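Local coordinates for protein CELL division inhibitor (Pyrococcus furiosus, PDB 1G3Q) that probably binds and hydrolyses ATP as a MinD-type P-loop ATPase linked to inhibition of cell division, and is seen here with ADP and magnesium, at residues 139-152 / 179-191. Sequence-based numbering, arbitrary orientation.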
loop_
_atom_site.group_PDB
_atom_site.type_symbol
_atom_site.label_atom_id
_atom_site.label_comp_id
_atom_site.label_asym_id
_atom_site.label_seq_id
_atom_site.Cartn_x
_atom_site.Cartn_y
_atom_site.Cartn_z
ATOM N N LEU A 139 7.284 -2.653 -4.711
ATOM C CA LEU A 139 7.868 -1.332 -4.876
ATOM C C LEU A 139 6.988 -0.436 -5.733
ATOM O O LEU A 139 6.509 -0.845 -6.791
ATOM C CB LEU A 139 9.260 -1.443 -5.515
ATOM C CG LEU A 139 10.211 -2.512 -4.962
ATOM C CD1 LEU A 139 11.571 -2.369 -5.643
ATOM C CD2 LEU A 139 10.360 -2.366 -3.459
ATOM N N VAL A 140 6.766 0.787 -5.263
ATOM C CA VAL A 140 5.963 1.752 -6.001
ATOM C C VAL A 140 6.869 2.924 -6.355
ATOM O O VAL A 140 7.523 3.496 -5.484
ATOM C CB VAL A 140 4.775 2.270 -5.160
ATOM C CG1 VAL A 140 4.003 3.311 -5.947
ATOM C CG2 VAL A 140 3.862 1.111 -4.783
ATOM N N THR A 141 6.907 3.274 -7.634
ATOM C CA THR A 141 7.758 4.363 -8.089
ATOM C C THR A 141 7.148 5.113 -9.263
ATOM O O THR A 141 6.210 4.637 -9.900
ATOM C CB THR A 141 9.130 3.827 -8.537
ATOM O OG1 THR A 141 9.977 4.921 -8.916
ATOM C CG2 THR A 141 8.963 2.894 -9.732
ATOM N N ASN A 142 7.687 6.296 -9.535
ATOM C CA ASN A 142 7.233 7.100 -10.658
ATOM C C ASN A 142 8.337 7.025 -11.711
ATOM O O ASN A 142 9.434 6.551 -11.422
ATOM C CB ASN A 142 6.988 8.545 -10.223
ATOM C CG ASN A 142 5.891 8.655 -9.179
ATOM O OD1 ASN A 142 4.920 7.894 -9.200
ATOM N ND2 ASN A 142 6.031 9.613 -8.269
ATOM N N PRO A 143 8.058 7.479 -12.944
ATOM C CA PRO A 143 9.037 7.450 -14.039
ATOM C C PRO A 143 10.239 8.396 -13.922
ATOM O O PRO A 143 10.824 8.773 -14.937
ATOM C CB PRO A 143 8.186 7.767 -15.272
ATOM C CG PRO A 143 6.808 7.314 -14.877
ATOM C CD PRO A 143 6.720 7.811 -13.460
ATOM N N GLU A 144 10.605 8.782 -12.703
ATOM C CA GLU A 144 11.750 9.672 -12.495
ATOM C C GLU A 144 12.958 8.848 -12.070
ATOM O O GLU A 144 12.863 8.030 -11.160
ATOM C CB GLU A 144 11.449 10.704 -11.406
ATOM C CG GLU A 144 10.415 11.753 -11.775
ATOM C CD GLU A 144 10.169 12.736 -10.642
ATOM O OE1 GLU A 144 9.738 12.294 -9.554
ATOM O OE2 GLU A 144 10.413 13.949 -10.834
ATOM N N ILE A 145 14.100 9.075 -12.713
ATOM C CA ILE A 145 15.301 8.319 -12.379
ATOM C C ILE A 145 15.623 8.382 -10.887
ATOM O O ILE A 145 15.954 7.364 -10.278
ATOM C CB ILE A 145 16.532 8.807 -13.195
ATOM C CG1 ILE A 145 17.730 7.891 -12.926
ATOM C CG2 ILE A 145 16.882 10.244 -12.822
ATOM C CD1 ILE A 145 17.477 6.429 -13.258
ATOM N N SER A 146 15.519 9.568 -10.297
ATOM C CA SER A 146 15.805 9.727 -8.875
ATOM C C SER A 146 14.829 8.907 -8.032
ATOM O O SER A 146 15.205 8.322 -7.015
ATOM C CB SER A 146 15.727 11.205 -8.479
ATOM O OG SER A 146 14.471 11.762 -8.830
ATOM N N CYS A 147 13.574 8.865 -8.457
ATOM C CA CYS A 147 12.568 8.106 -7.730
ATOM C C CYS A 147 12.845 6.617 -7.910
ATOM O O CYS A 147 12.687 5.830 -6.983
ATOM C CB CYS A 147 11.169 8.452 -8.243
ATOM S SG CYS A 147 9.835 7.687 -7.287
ATOM N N LEU A 148 13.270 6.237 -9.110
ATOM C CA LEU A 148 13.579 4.842 -9.395
ATOM C C LEU A 148 14.762 4.367 -8.553
ATOM O O LEU A 148 14.675 3.345 -7.870
ATOM C CB LEU A 148 13.902 4.658 -10.880
ATOM C CG LEU A 148 12.770 4.884 -11.884
ATOM C CD1 LEU A 148 13.326 4.841 -13.298
ATOM C CD2 LEU A 148 11.694 3.822 -11.699
ATOM N N THR A 149 15.863 5.115 -8.603
ATOM C CA THR A 149 17.058 4.753 -7.847
ATOM C C THR A 149 16.802 4.743 -6.342
ATOM O O THR A 149 17.286 3.864 -5.632
ATOM C CB THR A 149 18.242 5.704 -8.166
ATOM O OG1 THR A 149 17.869 7.060 -7.891
ATOM C CG2 THR A 149 18.634 5.588 -9.627
ATOM N N ASP A 150 16.039 5.714 -5.852
ATOM C CA ASP A 150 15.732 5.768 -4.427
ATOM C C ASP A 150 14.907 4.554 -4.014
ATOM O O ASP A 150 15.198 3.910 -3.005
ATOM C CB ASP A 150 14.970 7.056 -4.093
ATOM C CG ASP A 150 15.885 8.262 -3.994
ATOM O OD1 ASP A 150 17.065 8.142 -4.384
ATOM O OD2 ASP A 150 15.425 9.328 -3.532
ATOM N N THR A 151 13.880 4.240 -4.799
ATOM C CA THR A 151 13.018 3.100 -4.505
ATOM C C THR A 151 13.817 1.804 -4.604
ATOM O O THR A 151 13.604 0.865 -3.838
ATOM C CB THR A 151 11.824 3.043 -5.475
ATOM O OG1 THR A 151 11.082 4.268 -5.387
ATOM C CG2 THR A 151 10.909 1.879 -5.126
ATOM N N MET A 152 14.745 1.765 -5.553
ATOM C CA MET A 152 15.593 0.596 -5.740
ATOM C C MET A 152 16.350 0.336 -4.444
ATOM O O MET A 152 16.417 -0.795 -3.965
ATOM C CB MET A 152 16.589 0.852 -6.866
ATOM C CG MET A 152 17.513 -0.310 -7.164
ATOM S SD MET A 152 18.875 0.224 -8.215
ATOM C CE MET A 152 17.962 1.076 -9.524
ATOM N N ASP A 179 8.929 11.152 -18.936
ATOM C CA ASP A 179 8.840 9.887 -18.215
ATOM C C ASP A 179 9.683 8.786 -18.837
ATOM O O ASP A 179 9.736 8.636 -20.057
ATOM C CB ASP A 179 7.391 9.400 -18.142
ATOM C CG ASP A 179 6.494 10.348 -17.380
ATOM O OD1 ASP A 179 6.957 10.929 -16.377
ATOM O OD2 ASP A 179 5.321 10.497 -17.776
ATOM N N ILE A 180 10.338 8.013 -17.981
ATOM C CA ILE A 180 11.160 6.900 -18.425
ATOM C C ILE A 180 10.214 5.769 -18.816
ATOM O O ILE A 180 9.393 5.335 -18.007
ATOM C CB ILE A 180 12.086 6.417 -17.288
ATOM C CG1 ILE A 180 13.003 7.563 -16.850
ATOM C CG2 ILE A 180 12.896 5.214 -17.745
ATOM C CD1 ILE A 180 13.887 7.230 -15.666
ATOM N N PRO A 181 10.302 5.286 -20.066
ATOM C CA PRO A 181 9.422 4.197 -20.506
ATOM C C PRO A 181 9.595 2.938 -19.657
ATOM O O PRO A 181 10.676 2.679 -19.133
ATOM C CB PRO A 181 9.826 3.991 -21.967
ATOM C CG PRO A 181 11.265 4.421 -21.988
ATOM C CD PRO A 181 11.237 5.670 -21.138
ATOM N N PRO A 182 8.526 2.137 -19.519
ATOM C CA PRO A 182 8.536 0.899 -18.731
ATOM C C PRO A 182 9.705 -0.058 -18.960
ATOM O O PRO A 182 10.330 -0.512 -18.003
ATOM C CB PRO A 182 7.183 0.262 -19.064
ATOM C CG PRO A 182 6.848 0.828 -20.409
ATOM C CD PRO A 182 7.258 2.266 -20.255
ATOM N N GLU A 183 10.002 -0.368 -20.218
ATOM C CA GLU A 183 11.099 -1.285 -20.513
ATOM C C GLU A 183 12.405 -0.767 -19.910
ATOM O O GLU A 183 13.178 -1.532 -19.336
ATOM C CB GLU A 183 11.248 -1.467 -22.027
ATOM C CG GLU A 183 12.111 -2.655 -22.427
ATOM C CD GLU A 183 12.135 -2.882 -23.930
ATOM O OE1 GLU A 183 11.050 -3.074 -24.525
ATOM O OE2 GLU A 183 13.239 -2.872 -24.517
ATOM N N ALA A 184 12.636 0.537 -20.032
ATOM C CA ALA A 184 13.841 1.161 -19.495
ATOM C C ALA A 184 13.778 1.249 -17.973
ATOM O O ALA A 184 14.793 1.103 -17.289
ATOM C CB ALA A 184 14.016 2.552 -20.086
ATOM N N ALA A 185 12.584 1.493 -17.444
ATOM C CA ALA A 185 12.404 1.593 -16.001
ATOM C C ALA A 185 12.718 0.251 -15.353
ATOM O O ALA A 185 13.351 0.195 -14.301
ATOM C CB ALA A 185 10.975 2.013 -15.676
ATOM N N GLU A 186 12.272 -0.831 -15.984
ATOM C CA GLU A 186 12.522 -2.165 -15.455
ATOM C C GLU A 186 14.016 -2.452 -15.499
ATOM O O GLU A 186 14.572 -3.035 -14.570
ATOM C CB GLU A 186 11.769 -3.217 -16.270
ATOM C CG GLU A 186 11.965 -4.640 -15.772
ATOM C CD GLU A 186 11.100 -5.642 -16.513
ATOM O OE1 GLU A 186 11.216 -5.728 -17.755
ATOM O OE2 GLU A 186 10.303 -6.343 -15.857
ATOM N N ASP A 187 14.658 -2.032 -16.582
ATOM C CA ASP A 187 16.093 -2.230 -16.753
ATOM C C ASP A 187 16.838 -1.543 -15.612
ATOM O O ASP A 187 17.885 -2.017 -15.169
ATOM C CB ASP A 187 16.541 -1.659 -18.106
ATOM C CG ASP A 187 18.033 -1.844 -18.363
ATOM O OD1 ASP A 187 18.539 -2.973 -18.188
ATOM O OD2 ASP A 187 18.697 -0.859 -18.752
ATOM N N VAL A 188 16.284 -0.435 -15.128
ATOM C CA VAL A 188 16.891 0.319 -14.035
ATOM C C VAL A 188 16.611 -0.300 -12.670
ATOM O O VAL A 188 17.524 -0.505 -11.872
ATOM C CB VAL A 188 16.378 1.777 -14.013
ATOM C CG1 VAL A 188 16.899 2.497 -12.779
ATOM C CG2 VAL A 188 16.815 2.501 -15.272
ATOM N N MET A 189 15.341 -0.595 -12.411
ATOM C CA MET A 189 14.914 -1.172 -11.139
ATOM C C MET A 189 15.581 -2.488 -10.755
ATOM O O MET A 189 15.830 -2.738 -9.574
ATOM C CB MET A 189 13.397 -1.358 -11.139
ATOM C CG MET A 189 12.623 -0.054 -11.122
ATOM S SD MET A 189 13.115 0.980 -9.724
ATOM C CE MET A 189 12.392 0.067 -8.364
ATOM N N GLU A 190 15.859 -3.329 -11.745
ATOM C CA GLU A 190 16.488 -4.625 -11.505
ATOM C C GLU A 190 15.518 -5.650 -10.918
ATOM O O GLU A 190 15.926 -6.731 -10.492
ATOM C CB GLU A 190 17.705 -4.478 -10.584
ATOM C CG GLU A 190 18.848 -3.683 -11.195
ATOM C CD GLU A 190 20.130 -3.792 -10.391
ATOM O OE1 GLU A 190 20.142 -3.372 -9.213
ATOM O OE2 GLU A 190 21.126 -4.305 -10.942
ATOM N N VAL A 191 14.236 -5.297 -10.886
ATOM C CA VAL A 191 13.200 -6.197 -10.388
ATOM C C VAL A 191 12.070 -6.210 -11.412
ATOM O O VAL A 191 11.895 -5.250 -12.162
ATOM C CB VAL A 191 12.654 -5.749 -9.014
ATOM C CG1 VAL A 191 13.736 -5.896 -7.956
ATOM C CG2 VAL A 191 12.165 -4.310 -9.087
#
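The pyrrolidine ring of Pro143 and the side chain of Asp179 run alongside each other in the same direction: Asp179 CB meets the ring at Pro143 CB (3.4 Å), and the carboxylate rises from there to one side of the ring plane, with OD1 above and slightly outside the CB-CG bond. The other oxygen, OD2, accepts from the backbone amides of Gly174 and Ser176, which hold the carboxylate in its own loop. A single backbone bond closes the loops: Ile180 N donates to Pro143 O (3.2 Å, 160° at the hydrogen), in the carbonyl plane and on a lone pair. Beyond it, the Ile180 side chain runs to meet Leu148 tip to tip, CD1 to CD1 at a tight 3.4 Å. Helices 145-152 and 182-189 then pack at 36°, their axes 9.9 Å apart. Val188 CG1 sits against Ile145 CD1 (4.0 Å) and Leu148 CB. Met189 folds back at chi2 and chi3, which lays SD across Leu148, 3.7 Å from its CD2, and places CE against Leu139 CD1 (3.7 Å) and Thr151 CG2. Thr151 OG1, in turn, donates to Cys147 O and bonds to Gly10 N of the P-loop. The helices belong to consecutive beta-alpha-beta crossovers of the P-loop NTPase fold, from parallel strands 136-141 to 164-173 and 164-173 to 193-198. The hydrogen bond thus ties the loops at their N-terminal ends, while the helices themselves meet through apolar side chains, Met189 linking Leu148, Leu139 and the P-loop-bonded Thr151.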